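Local coordinates for protein LRIM1 (Anopheles gambiae, PDB 3O53) that forms with APL1C a heterodimeric complex that regulates complement-like immunity in the mosquito, and is represented here by its leucine-rich repeat domain, at residues Y12-V17 with L39-N44; D86-Y91 with T103-N108; I5-N10 with A33-E38. All blocks are in the same frame, centred on the assembly; numbering follows the deposited sequence.

Contact 1 of 3, residues Y12-V17 with L39-N44. With NAG (2-acetamido-2-deoxy-beta-D-glucopyranose), chain C.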
loop_
_atom_site.group_PDB
_atom_site.type_symbol
_atom_site.label_atom_id
_atom_site.label_comp_id
_atom_site.label_asym_id
_atom_site.label_seq_id
_atom_site.Cartn_x
_atom_site.Cartn_y
_atom_site.Cartn_z
ATOM N N TYR A 12 -1.085 -5.386 29.409
ATOM C CA TYR A 12 0.015 -4.832 30.184
ATOM C C TYR A 12 0.795 -3.803 29.378
ATOM O O TYR A 12 0.879 -3.891 28.151
ATOM C CB TYR A 12 0.972 -5.944 30.588
ATOM C CG TYR A 12 0.386 -6.988 31.506
ATOM C CD1 TYR A 12 0.757 -7.046 32.843
ATOM C CD2 TYR A 12 -0.513 -7.935 31.032
ATOM C CE1 TYR A 12 0.243 -8.005 33.687
ATOM C CE2 TYR A 12 -1.038 -8.897 31.871
ATOM C CZ TYR A 12 -0.653 -8.928 33.199
ATOM O OH TYR A 12 -1.163 -9.882 34.044
ATOM N N LYS A 13 1.390 -2.848 30.081
ATOM C CA LYS A 13 2.176 -1.799 29.450
ATOM C C LYS A 13 3.434 -1.592 30.275
ATOM O O LYS A 13 3.385 -1.614 31.503
ATOM C CB LYS A 13 1.353 -0.511 29.359
ATOM C CG LYS A 13 2.098 0.705 28.829
ATOM C CD LYS A 13 1.111 1.742 28.292
ATOM C CE LYS A 13 1.619 3.166 28.443
ATOM N NZ LYS A 13 2.911 3.416 27.755
ATOM N N ILE A 14 4.566 -1.417 29.604
ATOM C CA ILE A 14 5.831 -1.250 30.299
ATOM C C ILE A 14 6.500 0.043 29.850
ATOM O O ILE A 14 6.609 0.311 28.658
ATOM C CB ILE A 14 6.768 -2.451 30.054
ATOM C CG1 ILE A 14 5.995 -3.761 30.246
ATOM C CG2 ILE A 14 7.960 -2.385 30.986
ATOM C CD1 ILE A 14 6.849 -5.005 30.202
ATOM N N GLU A 15 6.933 0.848 30.816
ATOM C CA GLU A 15 7.564 2.129 30.524
ATOM C C GLU A 15 8.898 2.251 31.248
ATOM O O GLU A 15 9.165 1.539 32.217
ATOM C CB GLU A 15 6.654 3.282 30.947
ATOM C CG GLU A 15 5.249 3.210 30.384
ATOM C CD GLU A 15 4.410 4.412 30.769
ATOM O OE1 GLU A 15 3.184 4.255 30.929
ATOM O OE2 GLU A 15 4.981 5.512 30.918
ATOM N N LYS A 16 9.734 3.166 30.774
ATOM C CA LYS A 16 11.026 3.415 31.392
ATOM C C LYS A 16 11.887 2.156 31.398
ATOM O O LYS A 16 12.604 1.893 32.364
ATOM C CB LYS A 16 10.837 3.948 32.816
ATOM C CG LYS A 16 10.025 5.234 32.868
ATOM C CD LYS A 16 10.128 5.935 34.209
ATOM C CE LYS A 16 9.511 7.324 34.137
ATOM N NZ LYS A 16 9.506 8.016 35.454
ATOM N N VAL A 17 11.808 1.385 30.313
ATOM C CA VAL A 17 12.669 0.220 30.128
ATOM C C VAL A 17 13.787 0.547 29.152
ATOM O O VAL A 17 13.726 1.539 28.430
ATOM C CB VAL A 17 11.897 -0.991 29.578
ATOM C CG1 VAL A 17 10.912 -1.504 30.603
ATOM C CG2 VAL A 17 11.188 -0.628 28.273
ATOM N N LEU A 39 0.614 -6.751 25.090
ATOM C CA LEU A 39 1.772 -6.115 25.704
ATOM C C LEU A 39 2.123 -4.855 24.930
ATOM O O LEU A 39 2.295 -4.890 23.712
ATOM C CB LEU A 39 2.975 -7.061 25.721
ATOM C CG LEU A 39 4.252 -6.465 26.322
ATOM C CD1 LEU A 39 3.998 -5.995 27.747
ATOM C CD2 LEU A 39 5.421 -7.465 26.288
ATOM N N ASP A 40 2.245 -3.749 25.648
ATOM C CA ASP A 40 2.536 -2.460 25.045
ATOM C C ASP A 40 3.896 -1.960 25.522
ATOM O O ASP A 40 4.076 -1.655 26.698
ATOM C CB ASP A 40 1.435 -1.460 25.409
ATOM C CG ASP A 40 1.683 -0.082 24.839
ATOM O OD1 ASP A 40 2.581 0.059 23.983
ATOM O OD2 ASP A 40 0.976 0.865 25.247
ATOM N N LEU A 41 4.854 -1.895 24.603
ATOM C CA LEU A 41 6.205 -1.444 24.921
ATOM C C LEU A 41 6.548 -0.134 24.221
ATOM O O LEU A 41 7.720 0.224 24.100
ATOM C CB LEU A 41 7.230 -2.511 24.519
ATOM C CG LEU A 41 6.998 -3.903 25.103
ATOM C CD1 LEU A 41 8.112 -4.847 24.684
ATOM C CD2 LEU A 41 6.896 -3.839 26.617
ATOM N N SER A 42 5.529 0.580 23.759
ATOM C CA SER A 42 5.744 1.776 22.949
ATOM C C SER A 42 6.430 2.894 23.723
ATOM O O SER A 42 6.299 2.990 24.942
ATOM C CB SER A 42 4.409 2.280 22.398
ATOM O OG SER A 42 3.443 2.381 23.428
ATOM N N GLY A 43 7.167 3.735 23.005
ATOM C CA GLY A 43 7.725 4.950 23.578
ATOM C C GLY A 43 9.096 4.797 24.210
ATOM O O GLY A 43 9.726 5.783 24.586
ATOM N N ASN A 44 9.566 3.563 24.328
ATOM C CA ASN A 44 10.850 3.302 24.964
ATOM C C ASN A 44 12.009 3.392 23.981
ATOM O O ASN A 44 11.796 3.558 22.782
ATOM C CB ASN A 44 10.808 1.937 25.625
ATOM C CG ASN A 44 9.876 1.909 26.813
ATOM O OD1 ASN A 44 10.091 2.612 27.800
ATOM N ND2 ASN A 44 8.827 1.102 26.724
HETATM C C1 NAG C . 0.590 1.405 19.958
HETATM C C2 NAG C . -0.863 1.532 19.535
HETATM C C3 NAG C . -1.103 2.906 18.928
HETATM C C4 NAG C . -0.590 4.004 19.849
HETATM C C5 NAG C . 0.850 3.744 20.259
HETATM C C6 NAG C . 1.309 4.788 21.269
HETATM C C7 NAG C . -2.044 -0.422 18.675
HETATM C C8 NAG C . -2.163 -1.344 17.505
HETATM N N2 NAG C . -1.146 0.543 18.526
HETATM O O3 NAG C . -2.471 3.051 18.649
HETATM O O4 NAG C . -0.647 5.220 19.158
HETATM O O5 NAG C . 0.960 2.455 20.824
HETATM O O6 NAG C . 0.520 4.671 22.434
HETATM O O7 NAG C . -2.740 -0.572 19.683
HETATM O O HOH W 1 4.538 1.321 26.677
#
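Tyr12 and Lys13 pair with Leu39 and Asp40 as neighbouring parallel strands at the start of the leucine-rich repeat solenoid, where Leu39, Leu41 and Asn44 supply the repeat's L-x-L-x-x-N signature. Two backbone bonds set the register: Asp40 N to Tyr12 O, and Ile14 N to Asp40 O (3.0 Å). Beyond the strands the side chain of Asn44 takes over. Its ND2 gives one bond to Ile14 O (3.0 Å), which lies nearly in the amide plane, and another to Leu41 O of its own turn, met from above that carbonyl. Its OD1 accepts a longer bond from Val17 N (3.3 Å), again from above the plane. This is a rung of the asparagine ladder; the next repeat repeats it, Asn68 ND2 bonding to Leu41 O.

The polar face carries Lys13 and Asp40, side by side and pointing the same way. Lys13 CD touches Asp40 OD2 at 3.2 Å, but the chain then bends, and NZ goes to a salt bridge with Glu15 OE1 and to a water that also lies 3.0 Å from Asp40 O. Asp40 OD1 accepts twice from Ser42: from N, closing an Asx turn, and from OG on its syn lone pair. The serine side chain lies beside the glycan carried by Asn64, with OG 3.6 Å from the sugar's O5.

Inside, Ile14 reaches Leu41 CD2 with CB, CG1 and CD1, and Leu39 CD1 with its own CD1 (3.9 Å). Val17 presses on Asn44: CG2, placed between backbone N and carbonyl carbon, stands straight above the amide carbon CG, only 3.2 Å from it.

Contact 2 of 3, residues D86-Y91 with T103-N108. With NAG (2-acetamido-2-deoxy-beta-D-glucopyranose), chain C.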
loop_
_atom_site.group_PDB
_atom_site.type_symbol
_atom_site.label_atom_id
_atom_site.label_comp_id
_atom_site.label_asym_id
_atom_site.label_seq_id
_atom_site.Cartn_x
_atom_site.Cartn_y
_atom_site.Cartn_z
ATOM N N ASP A 86 2.295 -3.829 16.068
ATOM C CA ASP A 86 2.514 -2.444 15.680
ATOM C C ASP A 86 3.959 -2.037 15.970
ATOM O O ASP A 86 4.363 -1.950 17.122
ATOM C CB ASP A 86 1.542 -1.536 16.435
ATOM C CG ASP A 86 1.650 -0.072 16.017
ATOM O OD1 ASP A 86 2.670 0.322 15.413
ATOM O OD2 ASP A 86 0.711 0.696 16.305
ATOM N N LEU A 87 4.747 -1.805 14.927
ATOM C CA LEU A 87 6.099 -1.285 15.112
ATOM C C LEU A 87 6.285 0.029 14.363
ATOM O O LEU A 87 7.396 0.370 13.971
ATOM C CB LEU A 87 7.148 -2.293 14.656
ATOM C CG LEU A 87 7.129 -2.646 13.172
ATOM C CD1 LEU A 87 8.543 -2.860 12.640
ATOM C CD2 LEU A 87 6.259 -3.874 12.967
ATOM N N ASN A 88 5.191 0.758 14.169
ATOM C CA ASN A 88 5.245 2.096 13.593
ATOM C C ASN A 88 6.362 2.904 14.243
ATOM O O ASN A 88 6.546 2.855 15.462
ATOM C CB ASN A 88 3.920 2.841 13.807
ATOM C CG ASN A 88 2.806 2.366 12.882
ATOM O OD1 ASN A 88 3.036 1.622 11.932
ATOM N ND2 ASN A 88 1.583 2.812 13.162
ATOM N N ASN A 89 7.085 3.662 13.423
ATOM C CA ASN A 89 8.095 4.595 13.906
ATOM C C ASN A 89 9.238 3.889 14.621
ATOM O O ASN A 89 9.457 4.070 15.822
ATOM C CB ASN A 89 7.448 5.653 14.798
ATOM C CG ASN A 89 6.372 6.421 14.070
ATOM O OD1 ASN A 89 6.637 7.072 13.056
ATOM N ND2 ASN A 89 5.145 6.332 14.561
ATOM N N ASN A 90 9.948 3.067 13.855
ATOM C CA ASN A 90 11.204 2.472 14.285
ATOM C C ASN A 90 12.169 2.533 13.105
ATOM O O ASN A 90 11.959 3.319 12.186
ATOM C CB ASN A 90 10.994 1.036 14.764
ATOM C CG ASN A 90 10.469 0.973 16.180
ATOM O OD1 ASN A 90 11.228 1.077 17.142
ATOM N ND2 ASN A 90 9.161 0.810 16.317
ATOM N N TYR A 91 13.219 1.716 13.124
ATOM C CA TYR A 91 14.197 1.715 12.036
ATOM C C TYR A 91 14.369 0.341 11.425
ATOM O O TYR A 91 15.405 0.046 10.837
ATOM C CB TYR A 91 15.556 2.204 12.533
ATOM C CG TYR A 91 15.506 3.573 13.169
ATOM C CD1 TYR A 91 15.166 4.692 12.423
ATOM C CD2 TYR A 91 15.798 3.745 14.513
ATOM C CE1 TYR A 91 15.116 5.943 12.997
ATOM C CE2 TYR A 91 15.752 4.992 15.097
ATOM C CZ TYR A 91 15.410 6.088 14.335
ATOM O OH TYR A 91 15.363 7.330 14.915
ATOM N N THR A 103 -3.215 -8.091 11.514
ATOM C CA THR A 103 -3.008 -6.657 11.342
ATOM C C THR A 103 -1.566 -6.290 11.621
ATOM O O THR A 103 -1.046 -6.566 12.699
ATOM C CB THR A 103 -3.918 -5.841 12.287
ATOM O OG1 THR A 103 -5.288 -6.104 11.970
ATOM C CG2 THR A 103 -3.654 -4.347 12.129
ATOM N N LEU A 104 -0.916 -5.671 10.639
ATOM C CA LEU A 104 0.508 -5.374 10.736
ATOM C C LEU A 104 0.717 -3.887 10.474
ATOM O O LEU A 104 0.570 -3.415 9.349
ATOM C CB LEU A 104 1.284 -6.203 9.710
ATOM C CG LEU A 104 2.806 -6.065 9.714
ATOM C CD1 LEU A 104 3.338 -6.447 11.071
ATOM C CD2 LEU A 104 3.443 -6.930 8.622
ATOM N N HIS A 105 1.021 -3.151 11.530
ATOM C CA HIS A 105 1.320 -1.736 11.426
ATOM C C HIS A 105 2.820 -1.570 11.459
ATOM O O HIS A 105 3.451 -1.846 12.472
ATOM C CB HIS A 105 0.714 -0.984 12.606
ATOM C CG HIS A 105 -0.765 -0.800 12.505
ATOM N ND1 HIS A 105 -1.341 0.143 11.680
ATOM C CD2 HIS A 105 -1.787 -1.439 13.119
ATOM C CE1 HIS A 105 -2.655 0.076 11.792
ATOM N NE2 HIS A 105 -2.952 -0.876 12.658
ATOM N N ALA A 106 3.403 -1.118 10.361
ATOM C CA ALA A 106 4.855 -0.987 10.301
ATOM C C ALA A 106 5.253 0.177 9.408
ATOM O O ALA A 106 6.202 0.085 8.636
ATOM C CB ALA A 106 5.487 -2.283 9.814
ATOM N N ALA A 107 4.515 1.273 9.527
ATOM C CA ALA A 107 4.816 2.486 8.790
ATOM C C ALA A 107 6.032 3.168 9.403
ATOM O O ALA A 107 6.330 2.983 10.586
ATOM C CB ALA A 107 3.592 3.437 8.813
ATOM N N ASN A 108 6.731 3.959 8.597
ATOM C CA ASN A 108 7.816 4.792 9.102
ATOM C C ASN A 108 8.951 3.978 9.693
ATOM O O ASN A 108 9.421 4.241 10.798
ATOM C CB ASN A 108 7.277 5.787 10.130
ATOM C CG ASN A 108 6.118 6.590 9.586
ATOM O OD1 ASN A 108 5.989 6.758 8.375
ATOM N ND2 ASN A 108 5.265 7.082 10.466
HETATM C C1 NAG C . 0.590 1.405 19.958
HETATM C C2 NAG C . -0.863 1.532 19.535
HETATM C C3 NAG C . -1.103 2.906 18.928
HETATM C C4 NAG C . -0.590 4.004 19.849
HETATM C C5 NAG C . 0.850 3.744 20.259
HETATM C C6 NAG C . 1.309 4.788 21.269
HETATM C C7 NAG C . -2.044 -0.422 18.675
HETATM C C8 NAG C . -2.163 -1.344 17.505
HETATM N N2 NAG C . -1.146 0.543 18.526
HETATM O O3 NAG C . -2.471 3.051 18.649
HETATM O O4 NAG C . -0.647 5.220 19.158
HETATM O O5 NAG C . 0.960 2.455 20.824
HETATM O O6 NAG C . 0.520 4.671 22.434
HETATM O O7 NAG C . -2.740 -0.572 19.683
HETATM O O HOH W 2 0.491 1.984 10.515
#
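Asn88 carries much of the polar contact with His105-Ala107. Its CG lies anti to the carbonyl carbon (chi1 -75°), and chi2 near zero turns OD1 to Ala107 N, which donates to it at 2.8 Å from a position tilted out of the carbonyl plane. A water donates to the same oxygen and lies 2.8 Å from His105 ND1, in the plane of the imidazole at its edge. The Asn88 amide stands almost perpendicular to that ring, whereas the Asp86 carboxylate is turned 36° from it and touches His105 CB through CG (3.7 Å). Tyr126 stacks on the imidazole.

Asp86 divides its oxygens: OD1 closes an Asx turn on Asn88 N, and OD2 accepts from the N-acetyl N2 of the glycan carried by Asn64 (2.9 Å).

Leu87 has CG between backbone N and carbonyl carbon (chi1 63°). Its CD2 meets Ala106 CB at 3.6 Å and, more loosely, Leu104 CD1, on the apolar side shared with Leu95. Asn89 and Asn108 both adopt positive phi; their side chains run side by side, and Asn108 ND2 reaches Asn89 OD1 (2.9 Å) from above its carbonyl plane.

The backbones are joined by Leu87 N to His105 O and Asn89 N to Ala107 O. Asn90 ND2 turns back to Leu87 O of its own turn and also bonds Leu65 O of the preceding one, just as Asn109 ND2 bonds Leu87 O; such repeated asparagines, following parallel strands, form the ladder that is a hallmark of leucine-rich repeat solenoids.

Contact 3 of 3, residues I5-N10 with A33-E38; sequences IKQNGN and AWNVKE
The amide of Asn10 lies with one face against Lys37: CB of the lysine stands straight beneath Asn10 CG at 3.6 Å, and CD and CE follow on the same face, under ND2, with 3.3 Å from Lys37 CD to Asn10 ND2. At the amide's oxygen, OD1 accepts from a water that also donates to Glu38 OE2; at its nitrogen, ND2 donates to a second water, bound by Lys37 NZ as well. The other two flat groups, the amides of Gln7 and Asn35, are turned 70° apart and converge on one carbonyl. Gln7 NE2 donates to Gly9 O (3.0 Å) within both its own amide plane and the carbonyl plane, while Asn35 ND2 reaches Gly9 O (3.1 Å) from above that plane and has Tyr12 OH as its stronger partner.

Gly9 and Asn10 form the turn between antiparallel strands 4-8 and 11-15, the hairpin at the N-terminal end of the leucine-rich repeat solenoid, and the contact ties this turn to the loop entering strand 38-40. The chain turns here with positive phi at Gly9, a conformation that favours glycine. Asn10 O holds two backbone donors, Lys37 N (3.0 Å) and Glu38 N (3.2 Å), both in its carbonyl plane. Asn10 CB meanwhile packs on Asn35 O and OD1. A short 3-10 turn closed by Val36 N on Ala33 O precedes Lys37.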
loop_
_atom_site.group_PDB
_atom_site.type_symbol
_atom_site.label_atom_id
_atom_site.label_comp_id
_atom_site.label_asym_id
_atom_site.label_seq_id
_atom_site.Cartn_x
_atom_site.Cartn_y
_atom_site.Cartn_z
ATOM N N ILE A 5 5.520 -1.347 35.296
ATOM C CA ILE A 5 4.575 -2.229 34.619
ATOM C C ILE A 5 3.138 -1.901 35.026
ATOM O O ILE A 5 2.660 -2.347 36.069
ATOM C CB ILE A 5 4.860 -3.714 34.928
ATOM C CG1 ILE A 5 6.322 -4.049 34.635
ATOM C CG2 ILE A 5 3.927 -4.605 34.124
ATOM C CD1 ILE A 5 6.614 -5.538 34.557
ATOM N N LYS A 6 2.458 -1.114 34.197
ATOM C CA LYS A 6 1.050 -0.788 34.413
ATOM C C LYS A 6 0.173 -1.897 33.835
ATOM O O LYS A 6 0.597 -2.619 32.938
ATOM C CB LYS A 6 0.710 0.552 33.758
ATOM C CG LYS A 6 1.827 1.582 33.854
ATOM C CD LYS A 6 1.316 2.999 33.658
ATOM C CE LYS A 6 0.611 3.509 34.905
ATOM N NZ LYS A 6 0.270 4.955 34.805
ATOM N N GLN A 7 -1.046 -2.039 34.342
ATOM C CA GLN A 7 -1.895 -3.151 33.923
ATOM C C GLN A 7 -3.394 -2.869 34.001
ATOM O O GLN A 7 -3.865 -2.130 34.868
ATOM C CB GLN A 7 -1.583 -4.387 34.759
ATOM C CG GLN A 7 -2.459 -5.578 34.432
ATOM C CD GLN A 7 -2.539 -6.558 35.572
ATOM O OE1 GLN A 7 -1.755 -6.492 36.515
ATOM N NE2 GLN A 7 -3.495 -7.472 35.499
ATOM N N ASN A 8 -4.129 -3.501 33.089
ATOM C CA ASN A 8 -5.580 -3.398 33.009
ATOM C C ASN A 8 -6.160 -4.700 32.460
ATOM O O ASN A 8 -6.126 -4.944 31.254
ATOM C CB ASN A 8 -5.981 -2.232 32.106
ATOM C CG ASN A 8 -7.470 -2.202 31.820
ATOM O OD1 ASN A 8 -8.291 -2.194 32.738
ATOM N ND2 ASN A 8 -7.827 -2.183 30.540
ATOM N N GLY A 9 -6.688 -5.537 33.346
ATOM C CA GLY A 9 -7.186 -6.838 32.947
ATOM C C GLY A 9 -6.062 -7.668 32.359
ATOM O O GLY A 9 -5.069 -7.932 33.032
ATOM N N ASN A 10 -6.207 -8.066 31.097
ATOM C CA ASN A 10 -5.202 -8.896 30.442
ATOM C C ASN A 10 -4.310 -8.102 29.491
ATOM O O ASN A 10 -3.704 -8.664 28.572
ATOM C CB ASN A 10 -5.866 -10.057 29.696
ATOM C CG ASN A 10 -6.791 -9.590 28.577
ATOM O OD1 ASN A 10 -6.811 -8.413 28.213
ATOM N ND2 ASN A 10 -7.560 -10.520 28.026
ATOM N N ALA A 33 2.303 -14.804 32.990
ATOM C CA ALA A 33 2.365 -14.958 31.537
ATOM C C ALA A 33 1.042 -15.408 30.919
ATOM O O ALA A 33 0.723 -15.043 29.786
ATOM C CB ALA A 33 3.461 -15.944 31.175
ATOM N N TRP A 34 0.282 -16.210 31.659
ATOM C CA TRP A 34 -0.960 -16.772 31.140
ATOM C C TRP A 34 -1.997 -15.682 30.921
ATOM O O TRP A 34 -2.894 -15.822 30.096
ATOM C CB TRP A 34 -1.514 -17.822 32.104
ATOM C CG TRP A 34 -1.815 -17.266 33.450
ATOM C CD1 TRP A 34 -2.998 -16.743 33.871
ATOM C CD2 TRP A 34 -0.909 -17.156 34.554
ATOM N NE1 TRP A 34 -2.890 -16.321 35.174
ATOM C CE2 TRP A 34 -1.615 -16.562 35.615
ATOM C CE3 TRP A 34 0.432 -17.506 34.746
ATOM C CZ2 TRP A 34 -1.028 -16.313 36.857
ATOM C CZ3 TRP A 34 1.012 -17.258 35.978
ATOM C CH2 TRP A 34 0.283 -16.667 37.017
ATOM N N ASN A 35 -1.875 -14.594 31.671
ATOM C CA ASN A 35 -2.817 -13.495 31.568
ATOM C C ASN A 35 -2.392 -12.390 30.600
ATOM O O ASN A 35 -3.070 -11.366 30.496
ATOM C CB ASN A 35 -3.037 -12.874 32.939
ATOM C CG ASN A 35 -4.190 -11.905 32.947
ATOM O OD1 ASN A 35 -5.219 -12.146 32.317
ATOM N ND2 ASN A 35 -4.026 -10.797 33.651
ATOM N N VAL A 36 -1.278 -12.585 29.902
ATOM C CA VAL A 36 -0.766 -11.554 28.998
ATOM C C VAL A 36 -1.327 -11.727 27.587
ATOM O O VAL A 36 -0.810 -12.511 26.787
ATOM C CB VAL A 36 0.776 -11.549 28.942
ATOM C CG1 VAL A 36 1.279 -10.435 28.015
ATOM C CG2 VAL A 36 1.355 -11.393 30.342
ATOM N N LYS A 37 -2.394 -10.994 27.298
ATOM C CA LYS A 37 -3.002 -11.009 25.974
ATOM C C LYS A 37 -2.481 -9.856 25.121
ATOM O O LYS A 37 -2.333 -9.983 23.913
ATOM C CB LYS A 37 -4.527 -10.922 26.080
ATOM C CG LYS A 37 -5.202 -10.579 24.755
ATOM C CD LYS A 37 -6.718 -10.581 24.853
ATOM C CE LYS A 37 -7.277 -11.988 24.995
ATOM N NZ LYS A 37 -8.734 -12.032 24.652
ATOM N N GLU A 38 -2.208 -8.719 25.741
ATOM C CA GLU A 38 -1.654 -7.598 25.000
ATOM C C GLU A 38 -0.487 -7.023 25.781
ATOM O O GLU A 38 -0.572 -6.860 26.993
ATOM C CB GLU A 38 -2.731 -6.529 24.751
ATOM C CG GLU A 38 -4.006 -7.080 24.116
ATOM C CD GLU A 38 -4.946 -5.992 23.595
ATOM O OE1 GLU A 38 -4.532 -4.812 23.532
ATOM O OE2 GLU A 38 -6.101 -6.324 23.241
HETATM O O HOH W 3 -7.862 -7.180 25.772
HETATM O O HOH W 4 -9.699 -9.359 26.103
#

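Contacts 1 and 3 share a strand order, 4-8, 11-15, 38-40, and touch directly: Tyr12 N bonds to Glu38 O, and Lys6 N to Lys13 O. Contact 1 is the buried one, with leucines, isoleucine and a ladder asparagine inside; contact 3 sits at the surface of the hairpin turn and is mostly polar, with a lysine's aliphatic carbons against an amide. Contact 2, partly buried, lies further along the solenoid, its centre about 15 Å from that of contact 1. It resembles contact 1 in its Asx turn, but has a single parallel bridge, and its apolar part is one leucine against an alanine and, more loosely, another leucine. Both adjoin the same glycan; of the two, contact 2 hydrogen-bonds it.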